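PDB 3HDQ: UDP-galactopyranose mutase, which probably interconverts UDP-galactopyranose and UDP-galactofuranose with the help of a bound FAD, and is captured here in the oxidized state with its substrate. Local coordinates for residues R181-L186 with P333-P338; E278-T283 with Y324-A329; F30-V35 with H254-G259. All blocks are in the same frame, centred on the assembly; numbering follows the deposited sequence. Where two conformers were deposited one is given.

Interaction 1: R181-L186 with P333-P338; sequences RKQWGL and PYYPVP. With GDU (galactose-uridine-5'-diphosphate), chain K.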
# COMPACT_ATOMS: atom_id res chain seq x y z
N ARG A 181 -33.89 11.74 -3.10
CA ARG A 181 -34.16 12.27 -1.76
C ARG A 181 -33.20 11.68 -0.76
O ARG A 181 -32.66 12.39 0.09
CB ARG A 181 -35.61 11.98 -1.33
CG ARG A 181 -36.67 12.78 -2.10
CD ARG A 181 -38.11 12.47 -1.64
NE ARG A 181 -39.06 13.36 -2.30
CZ ARG A 181 -40.37 13.37 -2.07
NH1 ARG A 181 -40.90 12.54 -1.19
NH2 ARG A 181 -41.16 14.23 -2.72
N LYS A 182 -32.99 10.37 -0.87
CA LYS A 182 -32.11 9.66 0.08
C LYS A 182 -30.63 10.06 -0.10
O LYS A 182 -29.95 10.36 0.88
CB LYS A 182 -32.31 8.15 -0.04
CG LYS A 182 -31.67 7.35 1.07
CD LYS A 182 -32.25 5.92 1.16
CE LYS A 182 -31.98 5.11 -0.10
NZ LYS A 182 -32.53 3.73 0.02
N GLN A 183 -30.17 10.09 -1.35
CA GLN A 183 -28.78 10.43 -1.67
C GLN A 183 -28.39 11.87 -1.31
O GLN A 183 -27.31 12.10 -0.76
CB GLN A 183 -28.50 10.17 -3.16
CG GLN A 183 -27.15 10.69 -3.67
CD GLN A 183 -25.94 10.08 -2.95
OE1 GLN A 183 -26.08 9.20 -2.11
NE2 GLN A 183 -24.75 10.55 -3.30
N TRP A 184 -29.25 12.83 -1.62
CA TRP A 184 -28.88 14.25 -1.46
C TRP A 184 -29.50 14.93 -0.25
O TRP A 184 -29.01 15.97 0.21
CB TRP A 184 -29.26 15.03 -2.71
CG TRP A 184 -28.60 14.50 -3.90
CD1 TRP A 184 -29.09 13.57 -4.78
CD2 TRP A 184 -27.29 14.84 -4.37
NE1 TRP A 184 -28.17 13.33 -5.77
CE2 TRP A 184 -27.06 14.09 -5.54
CE3 TRP A 184 -26.30 15.71 -3.91
CZ2 TRP A 184 -25.87 14.19 -6.27
CZ3 TRP A 184 -25.11 15.80 -4.63
CH2 TRP A 184 -24.92 15.05 -5.80
N GLY A 185 -30.58 14.36 0.27
CA GLY A 185 -31.32 15.02 1.32
C GLY A 185 -32.12 16.15 0.72
O GLY A 185 -32.60 17.02 1.44
N LEU A 186 -32.26 16.13 -0.60
CA LEU A 186 -33.07 17.09 -1.35
C LEU A 186 -34.04 16.35 -2.28
O LEU A 186 -33.73 15.26 -2.77
CB LEU A 186 -32.17 17.99 -2.21
CG LEU A 186 -31.53 19.29 -1.70
CD1 LEU A 186 -32.26 19.83 -0.47
CD2 LEU A 186 -30.05 19.12 -1.41
N PRO A 333 -15.91 15.53 2.15
CA PRO A 333 -16.74 15.92 1.01
C PRO A 333 -16.48 14.99 -0.17
O PRO A 333 -15.31 14.81 -0.52
CB PRO A 333 -16.25 17.34 0.69
CG PRO A 333 -14.82 17.37 1.16
CD PRO A 333 -14.70 16.36 2.29
N TYR A 334 -17.53 14.43 -0.77
CA TYR A 334 -17.39 13.56 -1.94
C TYR A 334 -18.14 14.08 -3.17
O TYR A 334 -17.75 13.80 -4.30
CB TYR A 334 -17.87 12.14 -1.64
CG TYR A 334 -17.11 11.41 -0.55
CD1 TYR A 334 -17.78 10.83 0.51
CD2 TYR A 334 -15.72 11.31 -0.58
CE1 TYR A 334 -17.12 10.17 1.51
CE2 TYR A 334 -15.04 10.65 0.42
CZ TYR A 334 -15.74 10.08 1.47
OH TYR A 334 -15.08 9.41 2.48
N TYR A 335 -19.22 14.83 -2.95
CA TYR A 335 -20.05 15.34 -4.04
C TYR A 335 -20.32 16.83 -3.89
O TYR A 335 -20.78 17.27 -2.83
CB TYR A 335 -21.43 14.67 -4.02
CG TYR A 335 -21.48 13.16 -4.18
CD1 TYR A 335 -21.29 12.32 -3.09
CD2 TYR A 335 -21.78 12.58 -5.41
CE1 TYR A 335 -21.37 10.96 -3.23
CE2 TYR A 335 -21.85 11.22 -5.56
CZ TYR A 335 -21.65 10.41 -4.47
OH TYR A 335 -21.72 9.05 -4.60
N PRO A 336 -20.10 17.61 -4.95
CA PRO A 336 -20.72 18.94 -4.95
C PRO A 336 -22.23 18.74 -5.04
O PRO A 336 -22.67 17.66 -5.45
CB PRO A 336 -20.22 19.57 -6.26
CG PRO A 336 -19.19 18.63 -6.81
CD PRO A 336 -19.47 17.28 -6.24
N VAL A 337 -23.00 19.75 -4.67
CA VAL A 337 -24.46 19.67 -4.68
C VAL A 337 -25.07 20.64 -5.70
O VAL A 337 -25.48 21.74 -5.35
CB VAL A 337 -25.02 19.96 -3.27
CG1 VAL A 337 -26.54 19.77 -3.23
CG2 VAL A 337 -24.34 19.06 -2.24
N PRO A 338 -25.12 20.24 -6.98
CA PRO A 338 -25.54 21.17 -8.04
C PRO A 338 -26.99 21.65 -7.86
O PRO A 338 -27.94 20.87 -7.99
CB PRO A 338 -25.38 20.33 -9.32
CG PRO A 338 -24.47 19.20 -8.93
CD PRO A 338 -24.83 18.90 -7.53
N1 GDU K . -30.34 8.19 -9.64
C2 GDU K . -31.38 7.65 -9.22
N3 GDU K . -31.81 6.46 -9.08
C4 GDU K . -30.92 5.53 -9.47
C5 GDU K . -29.62 6.00 -10.00
C6 GDU K . -29.37 7.32 -10.06
O2 GDU K . -32.33 8.60 -8.77
O4 GDU K . -31.17 4.33 -9.37
C1D GDU K . -30.11 9.61 -9.65
C2D GDU K . -29.66 10.30 -8.34
O2D GDU K . -30.05 11.66 -8.28
C3D GDU K . -28.16 10.12 -8.44
C4D GDU K . -27.97 10.55 -9.90
O4D GDU K . -29.11 10.03 -10.60
O3D GDU K . -27.48 10.96 -7.51
C5D GDU K . -26.60 10.29 -10.51
O5D GDU K . -26.48 8.86 -10.48
PA GDU K . -25.07 8.12 -10.32
O1A GDU K . -25.26 6.69 -10.66
O2A GDU K . -24.13 8.73 -11.28
O3A GDU K . -24.58 8.19 -8.81
PB GDU K . -23.05 8.13 -8.40
O1B GDU K . -23.14 8.26 -6.93
O2B GDU K . -22.19 9.24 -8.88
O3B GDU K . -22.36 6.72 -8.69
C1' GDU K . -20.98 6.29 -8.79
C2' GDU K . -20.47 6.56 -10.22
C3' GDU K . -21.55 5.99 -11.17
C4' GDU K . -21.53 4.44 -11.03
C5' GDU K . -21.67 4.07 -9.53
C6' GDU K . -21.38 2.57 -9.22
O2' GDU K . -20.19 7.96 -10.42
O3' GDU K . -21.27 6.44 -12.51
O4' GDU K . -20.28 3.96 -11.57
O5' GDU K . -20.96 4.86 -8.53
O6' GDU K . -22.58 1.78 -9.10
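W184 and Y335 meet here, and each also hydrogen-bonds the substrate. The indole NE1 of W184 donates to the ribose hydroxyl O3D of GDU at 3.0 Å, bent to 144°, and Y335 OH donates to the phosphate oxygen O1B at 2.8 Å. No hydrogen bond joins the two segments directly. Among the polar-aromatic contacts, Q183 reaches over one face of the Y335 ring: its chain bends at chi2 (60°), and NE2 sits 3.3 Å from Y335 CZ, towards the rim, with the amide plane steeply inclined to the ring. The carbonyl O of P336 comes in at the edge of the indole, 3.2 Å from W184 CZ3. Thus the last turn of helix 159-184 and the end of strand 320-336, where Y334 and Y335 form a classic beta bulge opposite R275, together build one wall of the UDP-galactopyranose pocket. Y209, R305, R198 and Y370 are among the other residues bonding the ligand. Apolar packing fills the rest. The six-membered ring of W184 and the Y335 ring meet obliquely, planes at 73°, with W184 CZ3 3.9 Å from Y335 CB. V337 CA and P338 CD lie obliquely to the indole, and V337 CG2 packs on CZ3. Past the helix end, L186 CD2 touches V337 CG1 at 4.0 Å.

Interaction 2: E278-T283 with Y324-A329; sequences EFRHET and YEYPRA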
# COMPACT_ATOMS: atom_id res chain seq x y z
N GLU A 278 -21.13 7.43 4.38
CA GLU A 278 -20.57 6.47 5.31
C GLU A 278 -20.61 5.09 4.68
O GLU A 278 -21.63 4.68 4.14
CB GLU A 278 -21.33 6.48 6.63
CG GLU A 278 -20.87 5.39 7.59
CD GLU A 278 -21.84 5.17 8.73
OE1 GLU A 278 -22.67 6.05 8.98
OE2 GLU A 278 -21.76 4.10 9.37
N PHE A 279 -19.49 4.39 4.73
CA PHE A 279 -19.37 3.10 4.07
C PHE A 279 -19.35 1.98 5.09
O PHE A 279 -18.57 2.02 6.04
CB PHE A 279 -18.08 3.03 3.24
CG PHE A 279 -17.92 4.17 2.28
CD1 PHE A 279 -17.16 5.28 2.62
CD2 PHE A 279 -18.53 4.14 1.04
CE1 PHE A 279 -17.00 6.33 1.74
CE2 PHE A 279 -18.38 5.19 0.15
CZ PHE A 279 -17.61 6.29 0.49
N ARG A 280 -20.21 0.98 4.91
CA ARG A 280 -20.14 -0.19 5.75
C ARG A 280 -19.72 -1.41 4.94
O ARG A 280 -20.44 -1.90 4.07
CB ARG A 280 -21.45 -0.41 6.52
CG ARG A 280 -21.56 0.53 7.71
CD ARG A 280 -22.91 0.49 8.37
NE ARG A 280 -23.24 1.78 8.96
CZ ARG A 280 -24.35 2.04 9.63
NH1 ARG A 280 -25.26 1.09 9.81
NH2 ARG A 280 -24.56 3.26 10.12
N HIS A 281 -18.51 -1.87 5.23
CA HIS A 281 -17.90 -3.01 4.54
C HIS A 281 -18.21 -4.34 5.23
O HIS A 281 -18.20 -4.43 6.46
CB HIS A 281 -16.38 -2.81 4.46
CG HIS A 281 -15.97 -1.68 3.57
ND1 HIS A 281 -15.74 -1.83 2.22
CD2 HIS A 281 -15.76 -0.36 3.84
CE1 HIS A 281 -15.41 -0.66 1.70
NE2 HIS A 281 -15.41 0.24 2.66
N GLU A 282 -18.48 -5.37 4.44
CA GLU A 282 -18.75 -6.70 4.98
C GLU A 282 -18.08 -7.77 4.14
O GLU A 282 -17.93 -7.62 2.93
CB GLU A 282 -20.26 -6.98 5.06
CG GLU A 282 -21.02 -6.13 6.08
CD GLU A 282 -22.54 -6.34 6.04
OE1 GLU A 282 -22.97 -7.42 5.56
OE2 GLU A 282 -23.29 -5.44 6.48
N THR A 283 -17.66 -8.85 4.78
CA THR A 283 -17.16 -10.01 4.06
C THR A 283 -18.03 -11.21 4.40
O THR A 283 -18.30 -11.48 5.57
CB THR A 283 -15.70 -10.32 4.43
OG1 THR A 283 -14.87 -9.19 4.12
CG2 THR A 283 -15.21 -11.55 3.66
N TYR A 324 -21.89 -1.29 1.68
CA TYR A 324 -23.15 -0.54 1.74
C TYR A 324 -22.86 0.95 1.96
O TYR A 324 -22.13 1.30 2.88
CB TYR A 324 -24.01 -1.04 2.90
CG TYR A 324 -24.52 -2.46 2.72
CD1 TYR A 324 -25.79 -2.71 2.22
CD2 TYR A 324 -23.72 -3.55 3.06
CE1 TYR A 324 -26.25 -3.99 2.06
CE2 TYR A 324 -24.18 -4.86 2.90
CZ TYR A 324 -25.45 -5.07 2.40
OH TYR A 324 -25.92 -6.34 2.23
N GLU A 325 -23.44 1.81 1.12
CA GLU A 325 -23.25 3.25 1.25
C GLU A 325 -24.43 3.97 1.91
O GLU A 325 -25.56 3.89 1.43
CB GLU A 325 -23.00 3.89 -0.11
CG GLU A 325 -21.71 3.51 -0.78
CD GLU A 325 -21.68 3.98 -2.21
OE1 GLU A 325 -21.66 3.11 -3.11
OE2 GLU A 325 -21.71 5.21 -2.45
N TYR A 326 -24.14 4.69 2.98
CA TYR A 326 -25.13 5.55 3.62
C TYR A 326 -24.81 7.03 3.38
O TYR A 326 -23.76 7.52 3.79
CB TYR A 326 -25.17 5.27 5.13
CG TYR A 326 -25.47 3.83 5.50
CD1 TYR A 326 -24.54 2.82 5.27
CD2 TYR A 326 -26.69 3.48 6.08
CE1 TYR A 326 -24.82 1.50 5.61
CE2 TYR A 326 -26.97 2.16 6.43
CZ TYR A 326 -26.03 1.17 6.19
OH TYR A 326 -26.31 -0.14 6.53
N PRO A 327 -25.72 7.75 2.71
CA PRO A 327 -25.58 9.20 2.49
C PRO A 327 -25.47 9.95 3.81
O PRO A 327 -26.23 9.67 4.74
CB PRO A 327 -26.90 9.58 1.81
CG PRO A 327 -27.38 8.31 1.18
CD PRO A 327 -26.96 7.21 2.13
N ARG A 328 -24.52 10.89 3.90
CA ARG A 328 -24.33 11.69 5.10
C ARG A 328 -24.25 13.19 4.79
O ARG A 328 -23.63 13.60 3.81
CB ARG A 328 -23.06 11.25 5.84
CG ARG A 328 -23.14 9.87 6.45
CD ARG A 328 -24.07 9.83 7.66
NE ARG A 328 -24.27 8.47 8.17
CZ ARG A 328 -25.40 7.77 8.06
NH1 ARG A 328 -26.45 8.31 7.47
NH2 ARG A 328 -25.49 6.53 8.54
N ALA A 329 -24.87 14.00 5.63
CA ALA A 329 -24.71 15.45 5.51
C ALA A 329 -23.32 15.87 5.98
O ALA A 329 -22.78 16.88 5.53
CB ALA A 329 -25.78 16.15 6.31
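E278 ties the two strands together both by its backbone and by its carboxylate, which lies between R280 of its own strand and R328 of the partner. Its N and O bond to O and N of Y326 in a hydrogen-bonded antiparallel pair, and R280 pairs with Y324 in the same way; F279 and E325 form the non-hydrogen-bonded pair between them. CG of E278 stands anti to the backbone N (chi1 174°) and the chain runs on extended, each oxygen gripped side-on by one arginine. OE1 accepts from R328 NE at 3.0 Å and NH2 at 2.9 Å, the NE bond nearly along the C-O line and the NH2 bond from above the carboxylate plane. In the R280 conformer given, OE2 takes R280 NE at 2.8 Å and NH2 at 3.0 Å, both from one face of that plane. An alanine in place of E278 would probably leave the two guanidinium groups, 3.7 Å apart between R280 NH2 and R328 NH2, without the negative charge that lies between them.

In the same conformer R280 also lies flat on Y326: its CZ is 4.1 Å from the ring centroid, a cation-pi stack with planes at 25°, and its CD rests 3.5 Å from Y326 CE1. Y324, on the same face of the sheet, has E282 OE2 obliquely near its CE2. On the opposite face, F279 and E325 run alongside each other, F279 CD2 meeting E325 CG at 3.7 Å; the E325 carboxylate is bound in a salt bridge by R305, a substrate-binding residue. The chemistry thus differs between the faces of this pair, of which 274-284 is the edge strand: on one a shared carboxylate would probably offset two like charges, while on the other an acid holds a pocket arginine.

Interaction 3: F30-V35 with H254-G259; sequences FDYLIV and HMIYTG. With FAD (flavin-adenine dinucleotide), chain L.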
# COMPACT_ATOMS: atom_id res chain seq x y z
N PHE A 30 10.61 23.60 -4.05
CA PHE A 30 9.86 22.89 -5.11
C PHE A 30 9.24 23.84 -6.13
O PHE A 30 8.79 24.93 -5.78
CB PHE A 30 8.78 22.00 -4.51
CG PHE A 30 9.31 20.93 -3.60
CD1 PHE A 30 9.38 21.14 -2.23
CD2 PHE A 30 9.75 19.72 -4.12
CE1 PHE A 30 9.88 20.15 -1.38
CE2 PHE A 30 10.25 18.72 -3.28
CZ PHE A 30 10.32 18.94 -1.91
N ASP A 31 9.21 23.42 -7.38
CA ASP A 31 8.52 24.18 -8.41
C ASP A 31 7.01 24.16 -8.14
O ASP A 31 6.32 25.16 -8.37
CB ASP A 31 8.84 23.62 -9.80
CG ASP A 31 10.33 23.68 -10.12
OD1 ASP A 31 10.83 24.79 -10.39
OD2 ASP A 31 11.00 22.62 -10.12
N TYR A 32 6.51 23.03 -7.65
CA TYR A 32 5.08 22.89 -7.35
C TYR A 32 4.83 22.10 -6.08
O TYR A 32 5.37 21.00 -5.90
CB TYR A 32 4.36 22.17 -8.49
CG TYR A 32 4.30 22.92 -9.78
CD1 TYR A 32 3.20 23.70 -10.09
CD2 TYR A 32 5.32 22.82 -10.70
CE1 TYR A 32 3.13 24.39 -11.29
CE2 TYR A 32 5.26 23.50 -11.90
CZ TYR A 32 4.17 24.29 -12.19
OH TYR A 32 4.10 24.97 -13.39
N LEU A 33 4.00 22.66 -5.21
CA LEU A 33 3.41 21.91 -4.12
C LEU A 33 2.02 21.50 -4.63
O LEU A 33 1.23 22.36 -5.02
CB LEU A 33 3.29 22.78 -2.88
CG LEU A 33 2.38 22.34 -1.73
CD1 LEU A 33 2.81 20.99 -1.21
CD2 LEU A 33 2.42 23.38 -0.61
N ILE A 34 1.76 20.20 -4.66
CA ILE A 34 0.46 19.71 -5.12
C ILE A 34 -0.33 19.13 -3.95
O ILE A 34 0.11 18.19 -3.29
CB ILE A 34 0.63 18.67 -6.22
CG1 ILE A 34 1.40 19.27 -7.40
CG2 ILE A 34 -0.71 18.18 -6.70
CD1 ILE A 34 1.46 18.35 -8.61
N VAL A 35 -1.50 19.71 -3.69
CA VAL A 35 -2.33 19.31 -2.56
C VAL A 35 -3.40 18.32 -3.01
O VAL A 35 -4.31 18.66 -3.77
CB VAL A 35 -3.00 20.53 -1.89
CG1 VAL A 35 -3.57 20.13 -0.53
CG2 VAL A 35 -2.00 21.68 -1.75
N HIS A 254 4.89 27.28 -6.93
CA HIS A 254 3.50 27.30 -7.35
C HIS A 254 2.71 26.20 -6.65
O HIS A 254 3.25 25.14 -6.36
CB HIS A 254 3.38 27.16 -8.87
CG HIS A 254 2.03 27.51 -9.40
ND1 HIS A 254 1.71 28.77 -9.86
CD2 HIS A 254 0.89 26.78 -9.49
CE1 HIS A 254 0.45 28.80 -10.24
NE2 HIS A 254 -0.07 27.60 -10.02
N MET A 255 1.44 26.46 -6.37
CA MET A 255 0.57 25.48 -5.73
C MET A 255 -0.54 25.00 -6.66
O MET A 255 -1.17 25.80 -7.38
CB MET A 255 -0.04 26.02 -4.42
CG MET A 255 -1.01 25.03 -3.78
SD MET A 255 -1.89 25.54 -2.29
CE MET A 255 -0.56 25.47 -1.09
N ILE A 256 -0.77 23.69 -6.64
CA ILE A 256 -1.92 23.09 -7.30
C ILE A 256 -2.79 22.51 -6.19
O ILE A 256 -2.36 21.63 -5.46
CB ILE A 256 -1.48 22.01 -8.32
CG1 ILE A 256 -0.71 22.69 -9.47
CG2 ILE A 256 -2.69 21.26 -8.88
CD1 ILE A 256 -0.35 21.77 -10.59
N TYR A 257 -4.01 23.04 -6.05
CA TYR A 257 -4.91 22.64 -4.97
C TYR A 257 -6.08 21.82 -5.52
O TYR A 257 -6.72 22.21 -6.50
CB TYR A 257 -5.39 23.88 -4.19
CG TYR A 257 -6.33 23.57 -3.03
CD1 TYR A 257 -5.84 23.17 -1.80
CD2 TYR A 257 -7.71 23.69 -3.17
CE1 TYR A 257 -6.69 22.87 -0.74
CE2 TYR A 257 -8.57 23.41 -2.13
CZ TYR A 257 -8.06 23.00 -0.92
OH TYR A 257 -8.93 22.72 0.12
N THR A 258 -6.36 20.67 -4.89
CA THR A 258 -7.43 19.78 -5.35
C THR A 258 -8.41 19.44 -4.22
O THR A 258 -9.26 18.56 -4.36
CB THR A 258 -6.88 18.48 -6.01
OG1 THR A 258 -6.36 17.58 -5.02
CG2 THR A 258 -5.77 18.81 -7.03
N GLY A 259 -8.30 20.15 -3.11
CA GLY A 259 -9.24 20.00 -2.01
C GLY A 259 -10.49 20.86 -2.24
O GLY A 259 -10.62 21.50 -3.28
PA FAD L . -10.14 13.32 -4.80
O1A FAD L . -10.09 11.92 -5.01
O2A FAD L . -11.16 13.61 -3.89
O5B FAD L . -8.76 13.72 -4.22
C5B FAD L . -8.48 14.94 -3.64
C4B FAD L . -7.50 14.70 -2.55
O4B FAD L . -7.16 15.89 -1.94
C3B FAD L . -8.15 13.85 -1.48
O3B FAD L . -7.54 12.61 -1.33
C2B FAD L . -8.00 14.65 -0.23
O2B FAD L . -7.61 13.83 0.80
C1B FAD L . -6.94 15.65 -0.60
N9A FAD L . -7.03 16.85 0.24
C8A FAD L . -8.07 17.66 0.44
N7A FAD L . -7.74 18.62 1.26
C5A FAD L . -6.48 18.44 1.62
C6A FAD L . -5.62 19.13 2.45
N6A FAD L . -5.95 20.27 2.95
N1A FAD L . -4.35 18.70 2.62
C2A FAD L . -3.92 17.59 1.99
N3A FAD L . -4.76 16.92 1.17
C4A FAD L . -6.02 17.33 0.99
N1 FAD L . -15.93 8.04 -11.00
C2 FAD L . -16.00 7.26 -12.09
O2 FAD L . -15.51 7.59 -13.13
N3 FAD L . -16.61 6.08 -11.98
C4 FAD L . -17.15 5.68 -10.81
O4 FAD L . -17.70 4.64 -10.70
C4X FAD L . -17.09 6.49 -9.73
N5 FAD L . -17.65 6.10 -8.57
C5X FAD L . -17.58 6.91 -7.49
C6 FAD L . -18.15 6.49 -6.31
C7 FAD L . -18.08 7.30 -5.21
C7M FAD L . -18.68 6.87 -3.94
C8 FAD L . -17.45 8.51 -5.29
C8M FAD L . -17.42 9.35 -4.07
C9 FAD L . -16.88 8.92 -6.47
C9A FAD L . -16.95 8.13 -7.59
N10 FAD L . -16.39 8.51 -8.77
C10 FAD L . -16.47 7.69 -9.83
C1' FAD L . -15.80 9.86 -8.95
C2' FAD L . -14.33 9.93 -8.60
O2' FAD L . -14.24 9.62 -7.26
C3' FAD L . -13.73 11.32 -8.81
O3' FAD L . -13.71 11.75 -10.10
C4' FAD L . -12.26 11.29 -8.58
O4' FAD L . -12.07 10.26 -7.66
C5' FAD L . -11.84 12.64 -8.09
O5' FAD L . -10.50 12.93 -8.24
P FAD L . -9.93 14.18 -7.52
O1P FAD L . -8.52 14.16 -7.60
O2P FAD L . -10.41 15.31 -8.22
O3P FAD L . -10.45 14.19 -6.06
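Strands 32-35 and 254-257 run parallel, 4.6 Å apart at closest approach with their directions 15° from one another, and the bonds L33 N to H254 O, I256 N to L33 O and V35 N to I256 O zip them together. On one face Y32 lies against H254: Y32 CE1 is 3.7 Å from H254 CD2, the rings meeting obliquely, and I256 CD1 touches Y32 CD1. Next to them I34 CG1 packs alongside I256 CB, and helix 39-50 covers this face through A45 and L48. The opposite face carries L33, M255, V35 and Y257. M255 runs out extended and then bends at its last torsion (chi3 -74°), so that CE reaches L33 CD2 at 3.7 Å while SD packs against V35 CG2 at 3.9 Å. V35 CB rests on Y257 CD1, and CG1, anti to the backbone N (chi1 -166°), touches the adenine of FAD, 3.5 Å from N1A. Just past the strand end T258 OG1 donates to V35 O at 2.6 Å, in the carbonyl plane and on a lone pair; the accompanying T258 N bond is weak. The same OG1 lies 3.6 Å from the ribose oxygen O4B, and G259 CA is close to adenine C8A. Strand 30-35 is the middle one of a five-stranded parallel sheet of order 3-2-1-4-5, with 252-257 beside it; the C-terminal end of strand 32-35 and the residues just past strand 254-257 meet the adenosine half of the cofactor, as in the Rossmann-like FAD-binding folds, where the first strand leads into a GxGxxG turn and helix.

From the N terminus, strand 30-35 comes first and waits over 200 residues for strand 252-257, so interaction 3 closes a long loop within the parallel FAD-binding sheet. Segment 181-186, at the end of helix 159-184, lies inside that loop but finds its partner, 333-338, beyond it, and interactions 1 and 3 therefore cross. Interaction 2, joining 278-283 to 324-329, is nested within the loop of interaction 1 and follows interaction 3 in series. Interactions 1 and 2 touch, P327 packing on K182 and Q183, and Y334 on F279. Interaction 1 ties the helix end to strand 320-336, and interaction 2 pairs that strand with 274-284, while interaction 3 stands about 28 Å from interaction 1, centre to centre.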